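Local coordinates for possible glutathione S-transferase (Rhodopseudomonas palustris, PDB 3M8N) that probably conjugates glutathione to electrophilic substrates, at the interface of chains A and B. Coordinates in Å, arbitrary orientation; residue numbers count along the deposited sequence, not the author numbering. Chains: chain A/B, Possible glutathione S-transferase.

The interface of chains A and B. Residues chain A 88-89, 92; chain B 60, 64-66.
The selenomethionine A:Met88, at the start of helix 87-117, pushes its selenium and methyl group against the strands 57-61 and 64-67 of chain B. Its tip meets that of B:Thr60, with SE 3.8 Å from the methyl CG2, while the terminal CE lies 3.9 Å from CB of B:Leu66. With CG anti to the backbone N (chi1 -175°), that carbon sits over one face of the B:Arg64 guanidinium, toward its rim and 3.3 Å from CZ; the bend at chi2 (57°) then directs SE and CE toward B:Thr60 and B:Leu66. The hydroxyl OG1 of B:Thr60, beside the selenium, donates a long hydrogen bond (3.3 Å) to the carbonyl O of B:Arg64 from above the carbonyl plane, which may help link the two strands. Farther out, two acids one helical turn apart share the guanidinium. NE of B:Arg64 donates to the carboxylate OE2 of A:Glu92 at 3.0 Å, on the syn side but tilted out of the carboxylate plane. NH2 makes a salt bridge to the same oxygen, its hydrogen-bond geometry weak, the carboxylate and guanidinium planes being nearly perpendicular (85°). Shortening B:Arg64 to an alanine would probably cost both carboxylates this positive partner and uncover the CG flank of A:Met88. Such an apolar plug with a charged rim, repeated by the two-fold, fits the dimer typical of glutathione S-transferases. At the outer end, NH2 of B:Arg64 also forms a salt bridge with OD1 of A:Asp89, 2.9 Å away, its hydrogen-bond geometry likewise weak.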
# COMPACT_ATOMS: atom_id res chain seq x y z
N MSE A 88 14.15 2.20 -10.70
CA MSE A 88 14.44 2.20 -9.30
C MSE A 88 13.77 3.34 -8.54
O MSE A 88 13.24 3.16 -7.46
CB MSE A 88 15.94 2.19 -9.11
CG MSE A 88 16.34 2.06 -7.67
SE MSE A 88 15.71 0.53 -6.58
CE MSE A 88 16.41 1.13 -4.82
N ASP A 89 13.74 4.50 -9.12
CA ASP A 89 13.05 5.63 -8.53
C ASP A 89 11.53 5.49 -8.45
O ASP A 89 10.92 5.90 -7.50
CB ASP A 89 13.39 6.87 -9.33
CG ASP A 89 14.73 7.45 -8.94
OD1 ASP A 89 15.46 6.92 -8.05
OD2 ASP A 89 15.02 8.47 -9.53
N GLU A 92 10.96 3.10 -5.52
CA GLU A 92 11.06 3.83 -4.27
C GLU A 92 9.89 4.66 -3.94
O GLU A 92 9.53 4.72 -2.82
CB GLU A 92 12.29 4.73 -4.20
CG GLU A 92 13.60 4.01 -4.32
CD GLU A 92 14.80 4.96 -4.22
OE1 GLU A 92 14.63 6.24 -4.26
OE2 GLU A 92 15.92 4.42 -4.10
N THR B 60 19.56 -3.78 -5.14
CA THR B 60 19.28 -3.54 -6.55
C THR B 60 20.47 -2.97 -7.29
O THR B 60 20.67 -3.25 -8.46
CB THR B 60 18.12 -2.54 -6.75
OG1 THR B 60 18.43 -1.26 -6.15
CG2 THR B 60 16.88 -3.08 -6.14
N ARG B 64 22.73 -0.04 -3.02
CA ARG B 64 21.41 0.61 -3.16
C ARG B 64 20.31 -0.44 -2.89
O ARG B 64 20.31 -1.51 -3.48
CB ARG B 64 21.29 1.17 -4.56
CG ARG B 64 19.94 1.79 -4.90
CD ARG B 64 19.97 3.32 -4.83
NE ARG B 64 18.70 4.00 -5.18
CZ ARG B 64 18.32 4.37 -6.42
NH1 ARG B 64 19.08 4.09 -7.49
NH2 ARG B 64 17.15 5.01 -6.60
N TYR B 65 19.40 -0.14 -1.96
CA TYR B 65 18.40 -1.12 -1.49
C TYR B 65 16.92 -0.73 -1.67
O TYR B 65 16.52 0.44 -1.53
CB TYR B 65 18.66 -1.51 -0.02
CG TYR B 65 20.11 -1.89 0.27
CD1 TYR B 65 20.52 -3.21 0.20
CD2 TYR B 65 21.07 -0.91 0.62
CE1 TYR B 65 21.84 -3.57 0.45
CE2 TYR B 65 22.40 -1.27 0.87
CZ TYR B 65 22.76 -2.60 0.77
OH TYR B 65 24.05 -3.00 1.00
N LEU B 66 16.12 -1.74 -1.96
CA LEU B 66 14.70 -1.54 -2.02
C LEU B 66 13.95 -2.38 -0.93
O LEU B 66 14.14 -3.58 -0.80
CB LEU B 66 14.19 -1.78 -3.47
CG LEU B 66 12.70 -1.72 -3.75
CD1 LEU B 66 12.27 -0.23 -3.86
CD2 LEU B 66 12.50 -2.42 -4.99